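Local coordinates for protein FAD-dependent oxidoreductase (Actinomadura kijaniata, PDB 3M9V) that is a flavin-dependent oxidoreductase of the acyl-CoA dehydrogenase family that takes part in the biosynthesis of the sugar D-kijanose and binds dTDP, at residues A151-R156 with I183-D188; P206-L211 with V225-D230; G269-A274 with P352-D357. All coordinates share one frame; numbering follows the deposited sequence.

Contact 1: residues A151-R156 with I183-D188; sequences AVTTLR and INARTD
L155 and R186 meet through their backbones: L155 N donates to R186 O over 2.9 Å, nearly straight at the hydrogen. The same oxygen receives a CA-H...O contact from T154. R186 N returns a longer, weak bond to T153 O at 3.3 Å. Further on, D188 N reaches L155 O at 2.9 Å, but the bend of 126° at the hydrogen makes this bond weak too. The bridges T154–R186 and L155–T187 run in parallel register, and the two short strands make an angle of 37°. They belong to the beta-sheet middle domain of the acyl-CoA dehydrogenase fold, where the strand of T154 also pairs with strand 163-172 and that of A185 with strand 196-202. T154 and R186 put their side chains on one face of the sheet. R186 crosses V152 at about a right angle, its CD 4.0 Å from V152 CG2, and this methyl lies over one face of the guanidinium. In T153 a chi1 of -66° sets OG1 beside the backbone N, which leaves CG2 anti to that N, and this methyl lies 4.0 Å from I183 CG2 and equally far from A185 CB. The hydroxyl on the remaining branch is held apart from this apolar cluster, OG1 bonding to D147 OD1 and R168 N. T187 OG1 is satisfied by R195 N, and R156 NH1 forms a salt bridge with D231 OD1. N184 directs ND2 to a phosphate oxygen of the bound dTDP in a weak hydrogen bond.

Contact 2: residues P206-L211 with V225-D230; sequences PGFTVL and VDIVFD
F208 and F229 lie side by side and point the same way, meeting rim to rim, with F208 CE1 3.4 Å from F229 CE1. The planes are only 17° apart and the centroids are separated by 5.8 Å, so neither ring covers the face of the other. F208 reaches this place with CG anti to its backbone N (chi1 -176°), and its ring atom CE1 also lies 4.0 Å from I227 CB. Next along this face, V210 divides its two methyls, CG2 going to I227 CG2 and CG1 to V225 CG2 at 3.8 Å. An alanine in place of F208 would probably leave the rim of F229 and the flank of I227 without their aromatic neighbour and open a gap at this edge of the sheet. The other face carries T209 and V228, and V228 CG2 lies 3.9 Å from L211 CG. The backbones between these two faces form an antiparallel strand pair, 168° between directions, in the beta-sheet middle domain of the acyl-CoA dehydrogenase fold. T209 and V228 form the hydrogen-bonded pair, with T209 N to V228 O at 2.9 Å and V228 N to T209 O at 2.8 Å; F208–F229 and V210–I227 are the non-hydrogen-bonded pairs on either side. L211 N to D226 O continues the pairing at one end, and D230 N to G207 O closes the other, where the chain turns a corner at D230. In the next shell, F181 meets the F208 ring, while F229 packs on L165 and I183. The D226 carboxylate is held by a salt bridge to R168 and by hydrogen bonds to T170 and H148.

Contact 3: residues G269-A274 with P352-D357; sequences GVAQAA and PEIVSD
V355 overlaps the helix of residues 269-274 with a single methyl, CG2, which sits 3.9 Å from A274 CB and 4.1 Å from V270 CG1. The placement follows from chi1 of 169°, which puts CG1 anti to the backbone N; the branch at CB then leaves CG2 anti to the carbonyl carbon, beside the backbone N. The same methyl approaches A271 CA at 4.2 Å, so it meets V270 and A271, and A274 one turn further on, all on one side of their helix. V270 crosses V355 obliquely, offering CG1, the branch anti to its own backbone N. One residue earlier, I354 uses its branch methyl: CG2 lies 4.1 Å from A271 CB and 4.0 Å from A271 O, the latter a van der Waals contact with the carbonyl oxygen; no hydrogen bond joins the two segments. All five touching residues are buried. The surface buried is modest, 190 Å² over both sides, and the short helical axes stay 8.7 Å apart at their closest approach. Two alanines on the 269-274 side bring short side chains to the interface, and A274 and V355 have the nearest CA atoms, 5.6 Å apart. The two segments run almost parallel in direction, crossing at 18°. They belong to helices 264-283 and 329-362 of the all-helical C-terminal domain of the acyl-CoA dehydrogenase fold, a long way apart in sequence. Helix 291-323 flanks the pair, L307 touching A271 and R303 touching I354, while V380 packs on V270 and V355, and helix 372-379 brings L376 against V270 and A274 and L373 against A274.

Overall arrangement
Contacts 1 and 2 share one sheet and touch directly: I183 CD1 of contact 1 lies 3.4 Å from F229 CZ of contact 2 and 3.8 Å from its I227 CD1, although their centres are 14 Å apart. Contact 3 belongs to the helical domain on the opposite side of the chain's centre, its centre about 39 Å from that of contact 1 and about 35 Å from that of contact 2. The dTDP site is closest to contact 1, where the N184 side chain is about 3 Å from the ligand, against about 14 Å for I227 of contact 2. Contact 3 lies away from the annotated sites.

Contact 1: residues A151-R156 with I183-D188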
loop_
_atom_site.group_PDB
_atom_site.type_symbol
_atom_site.label_atom_id
_atom_site.label_comp_id
_atom_site.label_asym_id
_atom_site.label_seq_id
_atom_site.Cartn_x
_atom_site.Cartn_y
_atom_site.Cartn_z
ATOM N N ALA A 151 11.108 26.854 26.576
ATOM C CA ALA A 151 10.345 27.295 27.746
ATOM C C ALA A 151 9.495 26.208 28.376
ATOM O O ALA A 151 8.925 25.383 27.670
ATOM C CB ALA A 151 9.425 28.457 27.385
ATOM N N VAL A 152 9.371 26.212 29.698
ATOM C CA VAL A 152 8.361 25.396 30.358
ATOM C C VAL A 152 7.337 26.280 31.079
ATOM O O VAL A 152 7.669 26.979 32.040
ATOM C CB VAL A 152 8.996 24.375 31.308
ATOM C CG1 VAL A 152 10.149 25.033 32.053
ATOM C CG2 VAL A 152 7.964 23.788 32.255
ATOM N N THR A 153 6.086 26.257 30.624
ATOM C CA THR A 153 5.153 27.303 31.020
ATOM C C THR A 153 4.736 27.029 32.460
ATOM O O THR A 153 4.150 25.988 32.753
ATOM C CB THR A 153 3.928 27.329 30.090
ATOM O OG1 THR A 153 4.355 27.717 28.782
ATOM C CG2 THR A 153 2.877 28.320 30.595
ATOM N N THR A 154 5.020 27.970 33.360
ATOM C CA THR A 154 4.863 27.719 34.795
ATOM C C THR A 154 4.063 28.834 35.466
ATOM O O THR A 154 4.141 29.997 35.074
ATOM C CB THR A 154 6.248 27.593 35.481
ATOM O OG1 THR A 154 7.006 28.765 35.184
ATOM C CG2 THR A 154 7.066 26.513 34.825
ATOM N N LEU A 155 3.267 28.464 36.458
ATOM C CA LEU A 155 2.511 29.427 37.236
ATOM C C LEU A 155 3.197 29.565 38.594
ATOM O O LEU A 155 3.500 28.572 39.254
ATOM C CB LEU A 155 1.087 28.931 37.494
ATOM C CG LEU A 155 -0.189 29.326 36.753
ATOM C CD1 LEU A 155 -1.363 28.741 37.528
ATOM C CD2 LEU A 155 -0.362 30.832 36.580
ATOM N N ARG A 156 3.431 30.801 39.011
ATOM C CA ARG A 156 4.192 31.094 40.225
ATOM C C ARG A 156 3.275 31.933 41.119
ATOM O O ARG A 156 2.589 32.844 40.650
ATOM C CB ARG A 156 5.348 31.995 39.787
ATOM C CG ARG A 156 6.710 31.681 40.346
ATOM C CD ARG A 156 7.507 32.971 40.306
ATOM N NE ARG A 156 7.285 33.690 39.056
ATOM C CZ ARG A 156 7.630 34.958 38.844
ATOM N NH1 ARG A 156 7.405 35.515 37.663
ATOM N NH2 ARG A 156 8.200 35.673 39.804
ATOM N N ILE A 183 -4.664 27.722 29.016
ATOM C CA ILE A 183 -3.242 27.434 28.860
ATOM C C ILE A 183 -2.946 26.237 29.749
ATOM O O ILE A 183 -3.370 26.208 30.906
ATOM C CB ILE A 183 -2.364 28.614 29.341
ATOM C CG1 ILE A 183 -2.722 29.885 28.567
ATOM C CG2 ILE A 183 -0.867 28.365 29.138
ATOM C CD1 ILE A 183 -2.526 29.748 27.069
ATOM N N ASN A 184 -2.243 25.243 29.218
ATOM C CA ASN A 184 -1.832 24.138 30.068
ATOM C C ASN A 184 -0.520 24.501 30.754
ATOM O O ASN A 184 0.488 24.752 30.091
ATOM C CB ASN A 184 -1.630 22.878 29.233
ATOM C CG ASN A 184 -2.949 22.294 28.760
ATOM O OD1 ASN A 184 -4.021 22.883 28.940
ATOM N ND2 ASN A 184 -2.874 21.105 28.176
ATOM N N ALA A 185 -0.512 24.517 32.081
ATOM C CA ALA A 185 0.690 24.998 32.753
ATOM C C ALA A 185 0.895 24.091 33.959
ATOM O O ALA A 185 0.012 23.294 34.283
ATOM C CB ALA A 185 0.498 26.466 33.157
ATOM N N ARG A 186 2.039 24.204 34.626
ATOM C CA ARG A 186 2.234 23.552 35.928
ATOM C C ARG A 186 2.603 24.596 36.991
ATOM O O ARG A 186 3.275 25.584 36.676
ATOM C CB ARG A 186 3.400 22.562 35.837
ATOM C CG ARG A 186 4.672 23.287 35.443
ATOM C CD ARG A 186 5.839 22.331 35.326
ATOM N NE ARG A 186 5.515 21.213 34.441
ATOM C CZ ARG A 186 6.241 20.102 34.351
ATOM N NH1 ARG A 186 5.859 19.138 33.523
ATOM N NH2 ARG A 186 7.336 19.955 35.089
ATOM N N THR A 187 2.201 24.383 38.240
ATOM C CA THR A 187 2.646 25.305 39.281
ATOM C C THR A 187 4.121 25.188 39.632
ATOM O O THR A 187 4.834 24.270 39.225
ATOM C CB THR A 187 1.909 25.126 40.608
ATOM O OG1 THR A 187 2.195 23.806 41.084
ATOM C CG2 THR A 187 0.410 25.334 40.434
ATOM N N ASP A 188 4.540 26.178 40.410
ATOM C CA ASP A 188 5.851 26.251 41.033
ATOM C C ASP A 188 5.964 27.384 42.057
ATOM O O ASP A 188 6.790 28.295 41.955
ATOM C CB ASP A 188 6.968 26.348 40.005
ATOM C CG ASP A 188 8.271 25.886 40.609
ATOM O OD1 ASP A 188 8.171 25.274 41.697
ATOM O OD2 ASP A 188 9.339 26.141 40.011
#

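Contact 2: residues P206-L211 with V225-D230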
loop_
_atom_site.group_PDB
_atom_site.type_symbol
_atom_site.label_atom_id
_atom_site.label_comp_id
_atom_site.label_asym_id
_atom_site.label_seq_id
_atom_site.Cartn_x
_atom_site.Cartn_y
_atom_site.Cartn_z
ATOM N N PRO A 206 -1.447 42.095 30.969
ATOM C CA PRO A 206 -0.101 42.636 30.773
ATOM C C PRO A 206 0.918 41.500 30.623
ATOM O O PRO A 206 0.782 40.473 31.296
ATOM C CB PRO A 206 0.181 43.372 32.096
ATOM C CG PRO A 206 -1.136 43.497 32.783
ATOM C CD PRO A 206 -1.995 42.374 32.307
ATOM N N GLY A 207 1.958 41.671 29.817
ATOM C CA GLY A 207 2.891 40.561 29.626
ATOM C C GLY A 207 2.518 39.528 28.568
ATOM O O GLY A 207 3.313 38.639 28.250
ATOM N N PHE A 208 1.318 39.654 28.008
ATOM C CA PHE A 208 0.747 38.669 27.082
ATOM C C PHE A 208 0.972 39.141 25.651
ATOM O O PHE A 208 0.497 40.213 25.290
ATOM C CB PHE A 208 -0.759 38.456 27.284
ATOM C CG PHE A 208 -1.326 37.374 26.390
ATOM C CD1 PHE A 208 -0.882 36.065 26.498
ATOM C CD2 PHE A 208 -2.251 37.669 25.406
ATOM C CE1 PHE A 208 -1.378 35.069 25.669
ATOM C CE2 PHE A 208 -2.755 36.684 24.574
ATOM C CZ PHE A 208 -2.312 35.385 24.699
ATOM N N THR A 209 1.699 38.377 24.842
ATOM C CA THR A 209 1.853 38.746 23.430
ATOM C C THR A 209 1.419 37.612 22.498
ATOM O O THR A 209 1.781 36.459 22.747
ATOM C CB THR A 209 3.334 39.012 23.068
ATOM O OG1 THR A 209 3.892 39.937 24.007
ATOM C CG2 THR A 209 3.397 39.662 21.691
ATOM N N VAL A 210 0.653 37.946 21.461
ATOM C CA VAL A 210 0.403 37.031 20.345
ATOM C C VAL A 210 1.362 37.260 19.186
ATOM O O VAL A 210 1.373 38.369 18.670
ATOM C CB VAL A 210 -1.032 37.192 19.841
ATOM C CG1 VAL A 210 -1.272 36.312 18.600
ATOM C CG2 VAL A 210 -1.982 36.832 20.982
ATOM N N LEU A 211 2.163 36.267 18.794
ATOM C CA LEU A 211 3.180 36.525 17.774
ATOM C C LEU A 211 2.536 36.311 16.409
ATOM O O LEU A 211 1.354 35.973 16.317
ATOM C CB LEU A 211 4.397 35.616 17.921
ATOM C CG LEU A 211 5.170 35.608 19.244
ATOM C CD1 LEU A 211 6.391 34.674 19.125
ATOM C CD2 LEU A 211 5.631 37.010 19.626
ATOM N N VAL A 225 -0.292 30.356 15.573
ATOM C CA VAL A 225 0.902 31.107 15.929
ATOM C C VAL A 225 1.336 30.774 17.342
ATOM O O VAL A 225 0.663 30.018 18.031
ATOM C CB VAL A 225 0.642 32.611 15.853
ATOM C CG1 VAL A 225 0.272 33.032 14.416
ATOM C CG2 VAL A 225 -0.404 33.044 16.896
ATOM N N ASP A 226 2.456 31.345 17.760
ATOM C CA ASP A 226 2.951 31.233 19.129
ATOM C C ASP A 226 2.422 32.323 20.062
ATOM O O ASP A 226 2.125 33.420 19.592
ATOM C CB ASP A 226 4.463 31.357 19.082
ATOM C CG ASP A 226 5.123 30.043 18.722
ATOM O OD1 ASP A 226 4.546 29.227 17.967
ATOM O OD2 ASP A 226 6.219 29.809 19.263
ATOM N N ILE A 227 2.277 32.033 21.359
ATOM C CA ILE A 227 1.848 33.102 22.277
ATOM C C ILE A 227 2.804 33.113 23.480
ATOM O O ILE A 227 3.287 32.057 23.886
ATOM C CB ILE A 227 0.395 32.962 22.734
ATOM C CG1 ILE A 227 0.215 31.679 23.559
ATOM C CG2 ILE A 227 -0.590 33.103 21.546
ATOM C CD1 ILE A 227 -1.211 31.381 23.894
ATOM N N VAL A 228 3.105 34.294 24.014
ATOM C CA VAL A 228 4.172 34.469 25.001
ATOM C C VAL A 228 3.652 35.110 26.283
ATOM O O VAL A 228 2.834 36.035 26.222
ATOM C CB VAL A 228 5.288 35.361 24.446
ATOM C CG1 VAL A 228 6.497 35.366 25.379
ATOM C CG2 VAL A 228 5.710 34.865 23.076
ATOM N N PHE A 229 4.109 34.609 27.428
ATOM C CA PHE A 229 3.623 35.053 28.727
ATOM C C PHE A 229 4.872 35.534 29.462
ATOM O O PHE A 229 5.815 34.769 29.621
ATOM C CB PHE A 229 2.972 33.937 29.552
ATOM C CG PHE A 229 2.121 33.003 28.740
ATOM C CD1 PHE A 229 0.934 33.432 28.174
ATOM C CD2 PHE A 229 2.509 31.684 28.556
ATOM C CE1 PHE A 229 0.143 32.575 27.393
ATOM C CE2 PHE A 229 1.738 30.832 27.779
ATOM C CZ PHE A 229 0.547 31.265 27.202
ATOM N N ASP A 230 4.870 36.791 29.890
ATOM C CA ASP A 230 6.014 37.398 30.587
ATOM C C ASP A 230 5.419 37.933 31.890
ATOM O O ASP A 230 4.834 39.024 31.933
ATOM C CB ASP A 230 6.621 38.474 29.680
ATOM C CG ASP A 230 7.700 39.300 30.360
ATOM O OD1 ASP A 230 8.474 38.737 31.169
ATOM O OD2 ASP A 230 7.764 40.513 30.041
#

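Contact 3: residues G269-A274 with P352-D357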
loop_
_atom_site.group_PDB
_atom_site.type_symbol
_atom_site.label_atom_id
_atom_site.label_comp_id
_atom_site.label_asym_id
_atom_site.label_seq_id
_atom_site.Cartn_x
_atom_site.Cartn_y
_atom_site.Cartn_z
ATOM N N GLY A 269 -13.496 16.101 5.338
ATOM C CA GLY A 269 -13.996 17.093 4.361
ATOM C C GLY A 269 -13.015 17.451 3.265
ATOM O O GLY A 269 -13.396 17.611 2.092
ATOM N N VAL A 270 -11.732 17.552 3.627
ATOM C CA VAL A 270 -10.661 17.717 2.628
ATOM C C VAL A 270 -10.651 16.592 1.588
ATOM O O VAL A 270 -10.602 16.850 0.369
ATOM C CB VAL A 270 -9.273 17.908 3.295
ATOM C CG1 VAL A 270 -8.170 17.984 2.241
ATOM C CG2 VAL A 270 -9.268 19.247 4.074
ATOM N N ALA A 271 -10.708 15.342 2.048
ATOM C CA ALA A 271 -10.786 14.252 1.078
ATOM C C ALA A 271 -12.046 14.345 0.208
ATOM O O ALA A 271 -12.030 14.009 -0.978
ATOM C CB ALA A 271 -10.741 12.894 1.817
ATOM N N GLN A 272 -13.175 14.717 0.804
ATOM C CA GLN A 272 -14.404 14.840 0.013
ATOM C C GLN A 272 -14.262 15.903 -1.088
ATOM O O GLN A 272 -14.732 15.716 -2.213
ATOM C CB GLN A 272 -15.608 15.105 0.935
ATOM C CG GLN A 272 -16.987 15.191 0.222
ATOM C CD GLN A 272 -17.441 13.829 -0.252
ATOM O OE1 GLN A 272 -17.638 12.924 0.554
ATOM N NE2 GLN A 272 -17.571 13.659 -1.556
ATOM N N ALA A 273 -13.618 17.023 -0.770
ATOM C CA ALA A 273 -13.580 18.170 -1.662
ATOM C C ALA A 273 -12.602 17.776 -2.771
ATOM O O ALA A 273 -12.855 18.121 -3.909
ATOM C CB ALA A 273 -13.103 19.453 -0.929
ATOM N N ALA A 274 -11.542 17.026 -2.470
ATOM C CA ALA A 274 -10.660 16.524 -3.524
ATOM C C ALA A 274 -11.387 15.609 -4.516
ATOM O O ALA A 274 -11.304 15.755 -5.732
ATOM C CB ALA A 274 -9.424 15.803 -2.919
ATOM N N PRO A 352 -4.820 11.478 3.076
ATOM C CA PRO A 352 -3.842 11.931 2.072
ATOM C C PRO A 352 -3.731 11.069 0.811
ATOM O O PRO A 352 -3.465 11.599 -0.275
ATOM C CB PRO A 352 -2.493 11.898 2.819
ATOM C CG PRO A 352 -2.848 12.063 4.231
ATOM C CD PRO A 352 -4.214 11.400 4.425
ATOM N N GLU A 353 -3.952 9.763 0.935
ATOM C CA GLU A 353 -3.949 8.872 -0.222
ATOM C C GLU A 353 -5.048 9.254 -1.198
ATOM O O GLU A 353 -4.823 9.364 -2.404
ATOM C CB GLU A 353 -4.243 7.419 0.166
ATOM C CG GLU A 353 -3.050 6.507 0.214
ATOM C CD GLU A 353 -3.453 5.147 0.786
ATOM O OE1 GLU A 353 -2.773 4.686 1.737
ATOM O OE2 GLU A 353 -4.458 4.583 0.276
ATOM N N ILE A 354 -6.265 9.418 -0.697
ATOM C CA ILE A 354 -7.313 9.896 -1.595
ATOM C C ILE A 354 -6.929 11.200 -2.325
ATOM O O ILE A 354 -7.099 11.348 -3.551
ATOM C CB ILE A 354 -8.593 10.084 -0.762
ATOM C CG1 ILE A 354 -9.102 8.711 -0.303
ATOM C CG2 ILE A 354 -9.629 10.898 -1.539
ATOM C CD1 ILE A 354 -10.158 8.838 0.786
ATOM N N VAL A 355 -6.428 12.179 -1.576
ATOM C CA VAL A 355 -6.185 13.484 -2.186
ATOM C C VAL A 355 -5.129 13.251 -3.266
ATOM O O VAL A 355 -5.280 13.702 -4.408
ATOM C CB VAL A 355 -5.694 14.547 -1.166
ATOM C CG1 VAL A 355 -5.202 15.783 -1.886
ATOM C CG2 VAL A 355 -6.816 14.942 -0.180
ATOM N N SER A 356 -4.062 12.541 -2.900
ATOM C CA SER A 356 -3.022 12.276 -3.885
ATOM C C SER A 356 -3.559 11.604 -5.153
ATOM O O SER A 356 -3.259 12.035 -6.274
ATOM C CB SER A 356 -1.840 11.530 -3.249
ATOM O OG SER A 356 -0.892 11.190 -4.240
ATOM N N ASP A 357 -4.406 10.591 -5.013
ATOM C CA ASP A 357 -4.909 9.903 -6.203
ATOM C C ASP A 357 -5.753 10.820 -7.087
ATOM O O ASP A 357 -5.849 10.542 -8.265
ATOM C CB ASP A 357 -5.754 8.663 -5.893
ATOM C CG ASP A 357 -4.906 7.505 -5.395
ATOM O OD1 ASP A 357 -5.473 6.536 -4.860
ATOM O OD2 ASP A 357 -3.666 7.565 -5.491
#